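Local coordinates for protein telomerase reverse transcriptase (Candida tropicalis MYA-3404, PDB 6ZD1) that probably extends chromosome ends as the catalytic subunit of telomerase, copying a template within the enzyme's RNA into telomeric DNA repeats, at residues 152-155 and 156-159; 161-164 and 165-169. All coordinates share one frame; numbering follows the deposited sequence.

Interaction 1 of 2, residues 152-155 and 156-159; sequences DFQI and RKRL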
ATOM      1  N   ASP A 152      12.607 -41.585  -8.847  1.00122.98           N
ATOM      2  CA  ASP A 152      12.329 -40.235  -9.314  1.00112.24           C
ATOM      3  C   ASP A 152      10.837 -39.931  -9.270  1.00121.51           C
ATOM      4  O   ASP A 152      10.344 -39.105 -10.039  1.00111.18           O
ATOM      5  CB  ASP A 152      12.883 -40.031 -10.725  1.00120.63           C
ATOM      6  CG  ASP A 152      13.255 -38.587 -11.009  1.00123.56           C
ATOM      7  OD1 ASP A 152      12.341 -37.749 -11.171  1.00113.14           O
ATOM      8  OD2 ASP A 152      14.467 -38.288 -11.065  1.00124.54           O
ATOM      9  N   PHE A 153      10.101 -40.571  -8.361  1.00124.98           N
ATOM     10  CA  PHE A 153       8.725 -40.146  -8.137  1.00119.81           C
ATOM     11  C   PHE A 153       8.665 -38.776  -7.475  1.00120.44           C
ATOM     12  O   PHE A 153       7.611 -38.129  -7.509  1.00125.63           O
ATOM     13  CB  PHE A 153       7.979 -41.185  -7.290  1.00127.03           C
ATOM     14  CG  PHE A 153       6.504 -40.898  -7.116  1.00124.83           C
ATOM     15  CD1 PHE A 153       5.994 -40.542  -5.877  1.00114.04           C
ATOM     16  CD2 PHE A 153       5.631 -40.992  -8.188  1.00117.78           C
ATOM     17  CE1 PHE A 153       4.643 -40.284  -5.713  1.00113.92           C
ATOM     18  CE2 PHE A 153       4.279 -40.733  -8.028  1.00115.37           C
ATOM     19  CZ  PHE A 153       3.787 -40.378  -6.787  1.00112.18           C
ATOM     20  N   GLN A 154       9.783 -38.307  -6.909  1.00116.92           N
ATOM     21  CA  GLN A 154       9.803 -37.027  -6.209  1.00115.78           C
ATOM     22  C   GLN A 154      10.034 -35.863  -7.168  1.00111.73           C
ATOM     23  O   GLN A 154       9.294 -34.873  -7.141  1.00128.97           O
ATOM     24  CB  GLN A 154      10.871 -37.046  -5.115  1.00110.12           C
ATOM     25  CG  GLN A 154      10.860 -38.321  -4.291  1.00104.91           C
ATOM     26  CD  GLN A 154       9.490 -38.642  -3.724  1.00118.44           C
ATOM     27  OE1 GLN A 154       8.906 -39.681  -4.034  1.00128.07           O
ATOM     28  NE2 GLN A 154       8.973 -37.753  -2.882  1.00106.47           N
ATOM     29  N   ILE A 155      11.067 -35.951  -8.010  1.00111.85           N
ATOM     30  CA  ILE A 155      11.257 -34.899  -9.001  1.00113.17           C
ATOM     31  C   ILE A 155      10.149 -34.940 -10.049  1.00115.75           C
ATOM     32  O   ILE A 155       9.862 -33.921 -10.691  1.00116.21           O
ATOM     33  CB  ILE A 155      12.667 -35.007  -9.616  1.00114.98           C
ATOM     34  CG1 ILE A 155      13.722 -35.005  -8.506  1.00109.32           C
ATOM     35  CG2 ILE A 155      12.941 -33.865 -10.580  1.00107.29           C
ATOM     36  CD1 ILE A 155      15.149 -34.925  -9.006  1.00117.72           C
ATOM     37  N   ARG A 156       9.489 -36.088 -10.211  1.00117.57           N
ATOM     38  CA  ARG A 156       8.257 -36.182 -10.982  1.00113.07           C
ATOM     39  C   ARG A 156       7.012 -35.973 -10.125  1.00102.43           C
ATOM     40  O   ARG A 156       5.899 -36.208 -10.601  1.00 99.14           O
ATOM     41  CB  ARG A 156       8.191 -37.523 -11.718  1.00117.10           C
ATOM     42  CG  ARG A 156       9.358 -37.697 -12.672  1.00122.12           C
ATOM     43  CD  ARG A 156       8.998 -38.476 -13.921  1.00133.72           C
ATOM     44  NE  ARG A 156       9.951 -38.182 -14.987  1.00129.45           N
ATOM     45  CZ  ARG A 156      10.131 -38.933 -16.067  1.00134.58           C
ATOM     46  NH1 ARG A 156       9.428 -40.045 -16.232  1.00150.94           N
ATOM     47  NH2 ARG A 156      11.024 -38.574 -16.979  1.00137.24           N
ATOM     48  N   LYS A 157       7.180 -35.571  -8.867  1.00115.37           N
ATOM     49  CA  LYS A 157       6.100 -35.016  -8.063  1.00103.70           C
ATOM     50  C   LYS A 157       5.951 -33.519  -8.276  1.00106.57           C
ATOM     51  O   LYS A 157       5.043 -32.912  -7.697  1.00106.56           O
ATOM     52  CB  LYS A 157       6.330 -35.293  -6.575  1.00109.78           C
ATOM     53  CG  LYS A 157       5.331 -36.233  -5.917  1.00107.47           C
ATOM     54  CD  LYS A 157       5.960 -36.843  -4.672  1.00117.40           C
ATOM     55  CE  LYS A 157       4.935 -37.473  -3.752  1.00103.20           C
ATOM     56  NZ  LYS A 157       5.584 -38.413  -2.791  1.00123.69           N
ATOM     57  N   ARG A 158       6.849 -32.909  -9.055  1.00102.33           N
ATOM     58  CA  ARG A 158       6.682 -31.522  -9.473  1.00 94.71           C
ATOM     59  C   ARG A 158       5.305 -31.269 -10.076  1.00 94.32           C
ATOM     60  O   ARG A 158       4.838 -30.125 -10.076  1.00102.27           O
ATOM     61  CB  ARG A 158       7.784 -31.153 -10.472  1.00 98.09           C
ATOM     62  CG  ARG A 158       7.968 -29.661 -10.710  1.00105.19           C
ATOM     63  CD  ARG A 158       9.149 -29.403 -11.636  1.00107.95           C
ATOM     64  NE  ARG A 158      10.408 -29.872 -11.061  1.00115.35           N
ATOM     65  CZ  ARG A 158      11.494 -30.164 -11.771  1.00119.83           C
ATOM     66  NH1 ARG A 158      11.476 -30.047 -13.092  1.00127.53           N
ATOM     67  NH2 ARG A 158      12.596 -30.581 -11.163  1.00101.39           N
ATOM     68  N   LEU A 159       4.650 -32.309 -10.605  1.00 94.64           N
ATOM     69  CA  LEU A 159       3.273 -32.159 -11.064  1.00 93.80           C
ATOM     70  C   LEU A 159       2.317 -31.867  -9.909  1.00 81.10           C
ATOM     71  O   LEU A 159       1.320 -31.161 -10.095  1.00 75.67           O
ATOM     72  CB  LEU A 159       2.832 -33.410 -11.831  1.00 85.15           C
ATOM     73  CG  LEU A 159       3.090 -34.792 -11.219  1.00 85.54           C
ATOM     74  CD1 LEU A 159       1.974 -35.211 -10.272  1.00 83.57           C
ATOM     75  CD2 LEU A 159       3.284 -35.835 -12.312  1.00 84.81           C
TER

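Interaction 2 of 2, residues 161-164 and 165-169; sequences EGYI and NWVFI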
ATOM      1  N   GLU A 161       2.963 -29.937  -7.458  1.00 75.89           N
ATOM      2  CA  GLU A 161       3.052 -28.483  -7.368  1.00 81.65           C
ATOM      3  C   GLU A 161       2.131 -27.819  -8.385  1.00 78.88           C
ATOM      4  O   GLU A 161       1.392 -26.884  -8.055  1.00 83.98           O
ATOM      5  CB  GLU A 161       4.502 -28.031  -7.578  1.00 84.31           C
ATOM      6  CG  GLU A 161       5.481 -28.462  -6.485  1.00 77.01           C
ATOM      7  CD  GLU A 161       6.935 -28.140  -6.830  1.00103.60           C
ATOM      8  OE1 GLU A 161       7.241 -27.944  -8.025  1.00103.11           O
ATOM      9  OE2 GLU A 161       7.774 -28.084  -5.905  1.00101.58           O
ATOM     10  N   GLY A 162       2.158 -28.295  -9.634  1.00 79.16           N
ATOM     11  CA  GLY A 162       1.272 -27.750 -10.647  1.00 83.92           C
ATOM     12  C   GLY A 162      -0.195 -28.011 -10.367  1.00 75.43           C
ATOM     13  O   GLY A 162      -1.052 -27.195 -10.720  1.00 75.86           O
ATOM     14  N   TYR A 163      -0.506 -29.136  -9.719  1.00 72.58           N
ATOM     15  CA  TYR A 163      -1.893 -29.433  -9.378  1.00 71.87           C
ATOM     16  C   TYR A 163      -2.378 -28.532  -8.252  1.00 71.32           C
ATOM     17  O   TYR A 163      -3.418 -27.873  -8.375  1.00 65.21           O
ATOM     18  CB  TYR A 163      -2.042 -30.901  -8.984  1.00 75.37           C
ATOM     19  CG  TYR A 163      -3.413 -31.248  -8.444  1.00 75.87           C
ATOM     20  CD1 TYR A 163      -4.511 -31.328  -9.292  1.00 76.01           C
ATOM     21  CD2 TYR A 163      -3.610 -31.500  -7.088  1.00 73.48           C
ATOM     22  CE1 TYR A 163      -5.768 -31.645  -8.807  1.00 73.32           C
ATOM     23  CE2 TYR A 163      -4.865 -31.819  -6.595  1.00 73.22           C
ATOM     24  CZ  TYR A 163      -5.940 -31.891  -7.462  1.00 73.35           C
ATOM     25  OH  TYR A 163      -7.197 -32.208  -6.992  1.00 71.48           O
ATOM     26  N   ILE A 164      -1.635 -28.491  -7.144  1.00 63.01           N
ATOM     27  CA  ILE A 164      -2.042 -27.660  -6.017  1.00 63.37           C
ATOM     28  C   ILE A 164      -2.091 -26.198  -6.429  1.00 69.60           C
ATOM     29  O   ILE A 164      -2.990 -25.451  -6.020  1.00 62.96           O
ATOM     30  CB  ILE A 164      -1.101 -27.880  -4.819  1.00 66.70           C
ATOM     31  CG1 ILE A 164      -1.185 -29.331  -4.341  1.00 73.10           C
ATOM     32  CG2 ILE A 164      -1.450 -26.926  -3.689  1.00 71.29           C
ATOM     33  CD1 ILE A 164      -2.592 -29.780  -3.997  1.00 63.82           C
ATOM     34  N   ASN A 165      -1.143 -25.771  -7.266  1.00 67.31           N
ATOM     35  CA  ASN A 165      -1.169 -24.404  -7.772  1.00 69.77           C
ATOM     36  C   ASN A 165      -2.463 -24.134  -8.532  1.00 62.63           C
ATOM     37  O   ASN A 165      -3.130 -23.118  -8.306  1.00 71.40           O
ATOM     38  CB  ASN A 165       0.053 -24.153  -8.658  1.00 64.25           C
ATOM     39  CG  ASN A 165       0.249 -22.691  -8.980  1.00 83.61           C
ATOM     40  OD1 ASN A 165      -0.167 -22.215 -10.035  1.00 93.85           O
ATOM     41  ND2 ASN A 165       0.888 -21.965  -8.070  1.00 88.45           N
ATOM     42  N   TRP A 166      -2.853 -25.057  -9.415  1.00 71.17           N
ATOM     43  CA  TRP A 166      -4.111 -24.903 -10.138  1.00 62.75           C
ATOM     44  C   TRP A 166      -5.310 -24.950  -9.198  1.00 63.35           C
ATOM     45  O   TRP A 166      -6.320 -24.284  -9.450  1.00 61.66           O
ATOM     46  CB  TRP A 166      -4.235 -25.982 -11.217  1.00 60.89           C
ATOM     47  CG  TRP A 166      -5.590 -26.040 -11.869  1.00 65.83           C
ATOM     48  CD1 TRP A 166      -6.056 -25.233 -12.869  1.00 64.29           C
ATOM     49  CD2 TRP A 166      -6.650 -26.960 -11.570  1.00 60.96           C
ATOM     50  NE1 TRP A 166      -7.339 -25.594 -13.209  1.00 59.75           N
ATOM     51  CE2 TRP A 166      -7.727 -26.648 -12.426  1.00 60.88           C
ATOM     52  CE3 TRP A 166      -6.793 -28.012 -10.661  1.00 62.10           C
ATOM     53  CZ2 TRP A 166      -8.928 -27.356 -12.401  1.00 60.47           C
ATOM     54  CZ3 TRP A 166      -7.987 -28.711 -10.638  1.00 63.02           C
ATOM     55  CH2 TRP A 166      -9.038 -28.381 -11.503  1.00 63.82           C
ATOM     56  N   VAL A 167      -5.232 -25.731  -8.118  1.00 60.61           N
ATOM     57  CA  VAL A 167      -6.335 -25.759  -7.161  1.00 57.04           C
ATOM     58  C   VAL A 167      -6.462 -24.420  -6.442  1.00 66.67           C
ATOM     59  O   VAL A 167      -7.573 -23.943  -6.180  1.00 56.22           O
ATOM     60  CB  VAL A 167      -6.159 -26.919  -6.164  1.00 66.43           C
ATOM     61  CG1 VAL A 167      -7.185 -26.808  -5.049  1.00 54.63           C
ATOM     62  CG2 VAL A 167      -6.294 -28.259  -6.874  1.00 63.00           C
ATOM     63  N   PHE A 168      -5.334 -23.781  -6.129  1.00 65.14           N
ATOM     64  CA  PHE A 168      -5.370 -22.545  -5.356  1.00 56.41           C
ATOM     65  C   PHE A 168      -5.604 -21.314  -6.228  1.00 62.75           C
ATOM     66  O   PHE A 168      -6.432 -20.465  -5.883  1.00 70.36           O
ATOM     67  CB  PHE A 168      -4.070 -22.382  -4.560  1.00 66.00           C
ATOM     68  CG  PHE A 168      -4.105 -23.014  -3.194  1.00 62.94           C
ATOM     69  CD1 PHE A 168      -4.147 -22.228  -2.054  1.00 56.68           C
ATOM     70  CD2 PHE A 168      -4.092 -24.390  -3.050  1.00 68.34           C
ATOM     71  CE1 PHE A 168      -4.176 -22.802  -0.793  1.00 59.71           C
ATOM     72  CE2 PHE A 168      -4.118 -24.972  -1.791  1.00 69.96           C
ATOM     73  CZ  PHE A 168      -4.161 -24.175  -0.660  1.00 63.25           C
ATOM     74  N   ILE A 169      -4.903 -21.202  -7.358  1.00 61.66           N
ATOM     75  CA  ILE A 169      -5.000 -19.982  -8.156  1.00 70.38           C
ATOM     76  C   ILE A 169      -6.185 -20.003  -9.122  1.00 67.71           C
ATOM     77  O   ILE A 169      -6.708 -18.940  -9.474  1.00 70.58           O
ATOM     78  CB  ILE A 169      -3.691 -19.711  -8.921  1.00 72.23           C
ATOM     79  CG1 ILE A 169      -3.602 -20.587 -10.178  1.00 87.25           C
ATOM     80  CG2 ILE A 169      -2.484 -19.904  -8.005  1.00 75.90           C
ATOM     81  CD1 ILE A 169      -2.474 -20.214 -11.125  1.00 92.18           C
TER

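Interaction 1 of 2, residues 152-155 and 156-159
The turns that lead into helix 158-179 hold this contact, in which Phe-153 and Gln-154 meet the long side chain of Lys-157 and Asp-152 meets Arg-156. Lys-157 runs out extended beyond CG, and its CE comes obliquely against the Phe-153 ring, 3.4 Å from CE1. With CG anti to the backbone N (chi1 -174°), Phe-153 throws its ring forward to the lysine methylenes. Gln-154 lies alongside the same chain and points the same way, bent at chi2, its NE2 3.6 Å from Lys-157 CD. An earlier loop takes up the ammonium of Lys-157, bonded to Ile-133 O, and the amide oxygen OE1 of Gln-154, which accepts from Lys-134 NZ. A lysine suits this place because its carbon chain packs on a ring while its ammonium group reaches a carbonyl.

The backbone winds irregularly here, within the sequence range of the telomerase RNA-binding domain. Arg-156 N donates to Asp-152 O at 3.1 Å, and Lys-157 N makes a weak bond to Gln-154 O.

On the exposed flank, Asp-152 OD1 sits 3.3 Å from Arg-156 CG, but Arg-156 NE is 4.5 Å away and the oxygen lies well out of the guanidinium plane, so at most a loose attraction between opposite charges is likely. Arg-158, bent at chi3, runs beside Ile-155 and brings its NH2 to 3.4 Å from Ile-155 CG2.

Interaction 2 of 2, residues 161-164 and 165-169
Val-167 rests a methyl on the Tyr-163 ring, one turn back along helix 158-179, and this CH-pi contact marks the tight side of the segment. Val-167 CG2 stands 3.8 Å from the centroid of the Tyr-163 ring and 16° off its normal, so the methyl presses on the face. Its torsion explains the fit: with CG1 anti to the backbone N (chi1 171°), CG2 is the branch left beside that N, turned back toward the preceding turn. Trp-166 reaches the same tyrosine obliquely, its CZ3 4.1 Å from Tyr-163 CE1. Tyrosine suits a buried site of this kind because its ring packs among apolar groups while its OH, bonded to Ala-98 O, meets its polar need. Helix 36-50 adds Val-40 and Ile-44 against the Tyr-163 side chain.

Four successive i to i+4 bonds, Asn-165 N to Glu-161 O through Phe-168 N to Ile-164 O, carry the alpha helix, which widens into a pi-type turn at 167-169. Among them Val-167 N reaches Tyr-163 O at 2.8 Å.

A second apolar pair, Ile-164 and Phe-168, runs side by side, with Ile-164 CG2 3.7 Å from Phe-168 CD2. Phe-168 meets Phe-115 edge-to-face and packs on Ile-108 and Ile-112 of helix 104-117 and on Val-129 of helix 126-129, so one large apolar ring serves contacts with two helices.

The more open side is sparser. Glu-161 and Asn-165, both partly exposed, meet mainly through backbone, Asn-165 CB lying 3.1 Å from Glu-161 O; their polar ends lead away from the contact. Gly-162, also partly exposed, has no side chain to add and takes part through its O, which accepts from Trp-166 N.

How the interactions relate
Interactions 1 and 2 follow each other along the chain, their centres about 15 Å apart, and both use helix 158-179, interaction 1 only at its first residues, within the sequence range of the telomerase RNA-binding domain. Interaction 1 comes first, at the irregular entry to the helix, some 38 Å from the centre of the chain and on the surface. Interaction 2 lies further along, about 27 Å from that centre, where helices 36-50, 104-117 and 126-129 pack around the helix. Apart from adjoining in sequence, the two do not touch. The helix thus passes from a solvent-facing beginning, rich in charged side chains, to a buried aromatic and aliphatic length that joins it to the neighbouring helices.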